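Local coordinates for tryptophanyl-tRNA synthetase (Campylobacter jejuni subsp. jejuni, PDB 3TZL), which catalyses the ATP-dependent attachment of tryptophan to its cognate tRNA, as a homodimeric class I aminoacyl-tRNA synthetase, at residues N59-G71 with A280-L294. Numbering follows the deposited sequence.
Sequences NSLKAAAAFLSLG and AREKYNELLEKPSHL
With chi1 at 176°, the Tyr284 ring leaves its helix as a knob among Lys62, Ala65, Ala66 and Ser69 of helix 53-70, and the same anti torsion in Lys283, continued by a fully extended chain, carries NZ to Leu68 O. The Tyr284 ring presents its edge: CE1 lies 3.5 Å from Lys62 O and CD1 3.8 Å from Ala65 CB, while Leu288 CD1, from the same helix, lies over one face toward the rim and Phe204 stacks on the ring. The Lys283 NZ to Leu68 O bond, 3.2 Å, comes from above the carbonyl plane, on the face opposite Gly71 N, whose bond to the same oxygen belongs to the Schellman motif ending the helix. Knobs-into-holes packing of segments 59-70 and 280-289, roughly antiparallel at 145° with axes 8.4 Å apart, thus joins the Rossmann-type class I catalytic domain, whose Pro12 touches Ala63 and Phe67, to the C-terminal helices. Small side chains are consistent with the close approach, Ser69 and Ala280 CA atoms lying 4.8 Å apart. Ser69 OG turns back to Ala65 O at 2.7 Å, satisfied within its own helix while buried among Ala280, Lys283, Tyr284 and Leu287. Beyond Pro291, Leu294 enters the hollow of Leu61, Ala64, Ala65 and Leu68, its CD1 3.6 Å from Leu68 CD1.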
# COMPACT_ATOMS: atom_id res chain seq x y z
N ASN B 59 -21.90 -1.17 -3.61
CA ASN B 59 -21.48 -0.79 -4.95
C ASN B 59 -20.67 -1.89 -5.63
O ASN B 59 -20.82 -2.11 -6.82
CB ASN B 59 -20.67 0.51 -4.92
CG ASN B 59 -21.55 1.72 -4.71
OD1 ASN B 59 -22.77 1.59 -4.60
ND2 ASN B 59 -20.94 2.90 -4.64
N SER B 60 -19.84 -2.59 -4.86
CA SER B 60 -19.02 -3.64 -5.45
C SER B 60 -19.88 -4.81 -5.91
O SER B 60 -19.68 -5.33 -7.02
CB SER B 60 -17.96 -4.13 -4.45
OG SER B 60 -16.99 -3.12 -4.24
N LEU B 61 -20.81 -5.24 -5.05
CA LEU B 61 -21.72 -6.33 -5.40
C LEU B 61 -22.54 -5.92 -6.63
O LEU B 61 -22.63 -6.68 -7.60
CB LEU B 61 -22.63 -6.67 -4.22
CG LEU B 61 -22.02 -7.30 -2.97
CD1 LEU B 61 -23.10 -7.71 -1.99
CD2 LEU B 61 -21.14 -8.51 -3.33
N LYS B 62 -23.11 -4.71 -6.62
CA LYS B 62 -23.90 -4.23 -7.77
C LYS B 62 -23.10 -4.15 -9.05
O LYS B 62 -23.58 -4.50 -10.12
CB LYS B 62 -24.55 -2.88 -7.48
CG LYS B 62 -25.52 -2.91 -6.32
CD LYS B 62 -26.37 -1.64 -6.24
CE LYS B 62 -25.54 -0.35 -6.15
NZ LYS B 62 -25.74 0.55 -7.34
N ALA B 63 -21.86 -3.69 -8.94
CA ALA B 63 -21.03 -3.57 -10.13
C ALA B 63 -20.74 -4.96 -10.72
O ALA B 63 -20.82 -5.15 -11.93
CB ALA B 63 -19.75 -2.83 -9.85
N ALA B 64 -20.39 -5.91 -9.86
CA ALA B 64 -20.07 -7.25 -10.33
C ALA B 64 -21.32 -7.86 -10.97
O ALA B 64 -21.25 -8.36 -12.09
CB ALA B 64 -19.56 -8.12 -9.18
N ALA B 65 -22.45 -7.77 -10.27
CA ALA B 65 -23.73 -8.29 -10.79
C ALA B 65 -24.09 -7.64 -12.12
O ALA B 65 -24.54 -8.32 -13.04
CB ALA B 65 -24.85 -8.08 -9.78
N ALA B 66 -23.89 -6.34 -12.23
CA ALA B 66 -24.21 -5.64 -13.47
C ALA B 66 -23.36 -6.12 -14.65
O ALA B 66 -23.87 -6.34 -15.75
CB ALA B 66 -24.05 -4.14 -13.29
N PHE B 67 -22.05 -6.27 -14.45
CA PHE B 67 -21.22 -6.61 -15.59
C PHE B 67 -21.43 -8.06 -16.02
O PHE B 67 -21.46 -8.39 -17.21
CB PHE B 67 -19.75 -6.27 -15.34
CG PHE B 67 -19.47 -4.78 -15.33
CD1 PHE B 67 -19.44 -4.06 -16.51
CD2 PHE B 67 -19.23 -4.11 -14.15
CE1 PHE B 67 -19.19 -2.69 -16.50
CE2 PHE B 67 -18.99 -2.75 -14.12
CZ PHE B 67 -18.96 -2.03 -15.31
N LEU B 68 -21.61 -8.94 -15.05
CA LEU B 68 -21.96 -10.32 -15.35
C LEU B 68 -23.28 -10.36 -16.11
O LEU B 68 -23.39 -11.03 -17.14
CB LEU B 68 -22.03 -11.13 -14.06
CG LEU B 68 -20.65 -11.38 -13.46
CD1 LEU B 68 -20.79 -12.02 -12.10
CD2 LEU B 68 -19.84 -12.26 -14.37
N SER B 69 -24.28 -9.62 -15.61
CA SER B 69 -25.60 -9.61 -16.24
C SER B 69 -25.59 -9.13 -17.69
O SER B 69 -26.38 -9.60 -18.50
CB SER B 69 -26.56 -8.74 -15.44
OG SER B 69 -26.76 -9.34 -14.20
N LEU B 70 -24.70 -8.19 -18.00
CA LEU B 70 -24.67 -7.58 -19.32
C LEU B 70 -23.73 -8.33 -20.29
O LEU B 70 -23.67 -7.99 -21.47
CB LEU B 70 -24.30 -6.10 -19.21
CG LEU B 70 -25.38 -5.26 -18.52
CD1 LEU B 70 -24.79 -3.98 -17.94
CD2 LEU B 70 -26.47 -4.91 -19.52
N GLY B 71 -23.02 -9.34 -19.80
CA GLY B 71 -22.32 -10.23 -20.72
C GLY B 71 -20.91 -10.69 -20.39
O GLY B 71 -20.31 -11.49 -21.12
N ALA B 280 -31.16 -9.59 -18.60
CA ALA B 280 -30.09 -9.02 -17.80
C ALA B 280 -30.58 -8.56 -16.42
O ALA B 280 -29.94 -8.83 -15.42
CB ALA B 280 -29.45 -7.86 -18.54
N ARG B 281 -31.72 -7.87 -16.39
CA ARG B 281 -32.31 -7.42 -15.13
C ARG B 281 -32.66 -8.58 -14.20
O ARG B 281 -32.42 -8.51 -13.00
CB ARG B 281 -33.58 -6.62 -15.40
CG ARG B 281 -33.37 -5.31 -16.09
CD ARG B 281 -34.70 -4.61 -16.28
NE ARG B 281 -34.52 -3.23 -16.69
CZ ARG B 281 -35.50 -2.46 -17.16
NH1 ARG B 281 -35.24 -1.20 -17.51
NH2 ARG B 281 -36.72 -2.96 -17.29
N GLU B 282 -33.24 -9.65 -14.76
CA GLU B 282 -33.59 -10.82 -13.96
C GLU B 282 -32.35 -11.49 -13.39
O GLU B 282 -32.33 -11.92 -12.24
CB GLU B 282 -34.38 -11.84 -14.78
CG GLU B 282 -35.75 -11.37 -15.21
CD GLU B 282 -36.41 -12.32 -16.22
OE1 GLU B 282 -35.84 -13.40 -16.51
OE2 GLU B 282 -37.50 -11.98 -16.72
N LYS B 283 -31.31 -11.57 -14.22
CA LYS B 283 -30.05 -12.15 -13.78
C LYS B 283 -29.38 -11.27 -12.70
O LYS B 283 -28.84 -11.77 -11.69
CB LYS B 283 -29.12 -12.33 -14.98
CG LYS B 283 -27.78 -12.92 -14.63
CD LYS B 283 -27.01 -13.22 -15.90
CE LYS B 283 -25.56 -13.57 -15.63
NZ LYS B 283 -24.85 -13.84 -16.92
N TYR B 284 -29.42 -9.96 -12.93
CA TYR B 284 -28.88 -8.98 -11.99
C TYR B 284 -29.51 -9.13 -10.61
O TYR B 284 -28.81 -9.32 -9.61
CB TYR B 284 -29.13 -7.59 -12.56
CG TYR B 284 -28.72 -6.42 -11.68
CD1 TYR B 284 -27.39 -6.00 -11.60
CD2 TYR B 284 -29.68 -5.68 -11.00
CE1 TYR B 284 -27.03 -4.89 -10.82
CE2 TYR B 284 -29.33 -4.58 -10.22
CZ TYR B 284 -28.01 -4.19 -10.14
OH TYR B 284 -27.71 -3.10 -9.36
N ASN B 285 -30.84 -9.07 -10.57
CA ASN B 285 -31.59 -9.24 -9.33
C ASN B 285 -31.34 -10.58 -8.64
O ASN B 285 -31.22 -10.62 -7.41
CB ASN B 285 -33.08 -9.04 -9.59
CG ASN B 285 -33.40 -7.59 -9.92
OD1 ASN B 285 -32.98 -6.68 -9.20
ND2 ASN B 285 -34.12 -7.37 -11.01
N GLU B 286 -31.28 -11.66 -9.41
CA GLU B 286 -30.95 -12.97 -8.88
C GLU B 286 -29.58 -12.99 -8.18
O GLU B 286 -29.43 -13.53 -7.09
CB GLU B 286 -31.02 -14.04 -9.98
CG GLU B 286 -30.50 -15.44 -9.60
CD GLU B 286 -29.05 -15.69 -10.04
OE1 GLU B 286 -28.67 -15.27 -11.16
OE2 GLU B 286 -28.28 -16.32 -9.26
N LEU B 287 -28.57 -12.39 -8.82
CA LEU B 287 -27.23 -12.37 -8.25
C LEU B 287 -27.15 -11.56 -6.96
O LEU B 287 -26.29 -11.79 -6.12
CB LEU B 287 -26.23 -11.83 -9.28
CG LEU B 287 -25.92 -12.71 -10.49
CD1 LEU B 287 -25.24 -11.88 -11.59
CD2 LEU B 287 -25.05 -13.92 -10.13
N LEU B 288 -28.06 -10.60 -6.79
CA LEU B 288 -28.08 -9.79 -5.59
C LEU B 288 -28.92 -10.41 -4.48
O LEU B 288 -28.65 -10.21 -3.30
CB LEU B 288 -28.58 -8.37 -5.89
CG LEU B 288 -27.65 -7.55 -6.78
CD1 LEU B 288 -28.25 -6.17 -7.04
CD2 LEU B 288 -26.28 -7.44 -6.12
N GLU B 289 -29.93 -11.18 -4.86
CA GLU B 289 -30.83 -11.83 -3.90
C GLU B 289 -30.23 -13.11 -3.34
O GLU B 289 -30.47 -13.47 -2.19
CB GLU B 289 -32.19 -12.11 -4.53
CG GLU B 289 -33.00 -10.85 -4.83
CD GLU B 289 -34.20 -11.12 -5.72
OE1 GLU B 289 -34.47 -12.31 -6.00
OE2 GLU B 289 -34.87 -10.15 -6.15
N LYS B 290 -29.44 -13.80 -4.16
CA LYS B 290 -28.72 -14.98 -3.69
C LYS B 290 -27.22 -14.75 -3.77
O LYS B 290 -26.58 -15.10 -4.76
CB LYS B 290 -29.13 -16.25 -4.45
CG LYS B 290 -28.40 -17.54 -3.97
CD LYS B 290 -28.67 -17.88 -2.47
CE LYS B 290 -27.51 -17.47 -1.57
NZ LYS B 290 -27.81 -17.55 -0.11
N PRO B 291 -26.66 -14.15 -2.71
CA PRO B 291 -25.27 -13.70 -2.67
C PRO B 291 -24.27 -14.82 -2.96
O PRO B 291 -23.21 -14.55 -3.53
CB PRO B 291 -25.09 -13.23 -1.22
CG PRO B 291 -26.48 -12.98 -0.71
CD PRO B 291 -27.35 -13.95 -1.42
N SER B 292 -24.60 -16.05 -2.57
CA SER B 292 -23.66 -17.16 -2.71
C SER B 292 -23.28 -17.41 -4.18
O SER B 292 -22.16 -17.80 -4.47
CB SER B 292 -24.20 -18.45 -2.06
OG SER B 292 -25.14 -19.13 -2.89
N HIS B 293 -24.22 -17.16 -5.09
CA HIS B 293 -23.92 -17.40 -6.50
C HIS B 293 -22.90 -16.39 -7.03
O HIS B 293 -21.99 -16.74 -7.78
CB HIS B 293 -25.18 -17.40 -7.36
CG HIS B 293 -24.95 -17.90 -8.75
ND1 HIS B 293 -25.74 -17.53 -9.82
CD2 HIS B 293 -24.01 -18.74 -9.25
CE1 HIS B 293 -25.31 -18.13 -10.92
NE2 HIS B 293 -24.26 -18.86 -10.60
N LEU B 294 -23.06 -15.13 -6.64
CA LEU B 294 -22.13 -14.10 -7.08
C LEU B 294 -20.75 -14.37 -6.48
O LEU B 294 -19.74 -14.27 -7.17
CB LEU B 294 -22.65 -12.70 -6.71
CG LEU B 294 -21.82 -11.50 -7.16
CD1 LEU B 294 -21.67 -11.45 -8.68
CD2 LEU B 294 -22.45 -10.19 -6.64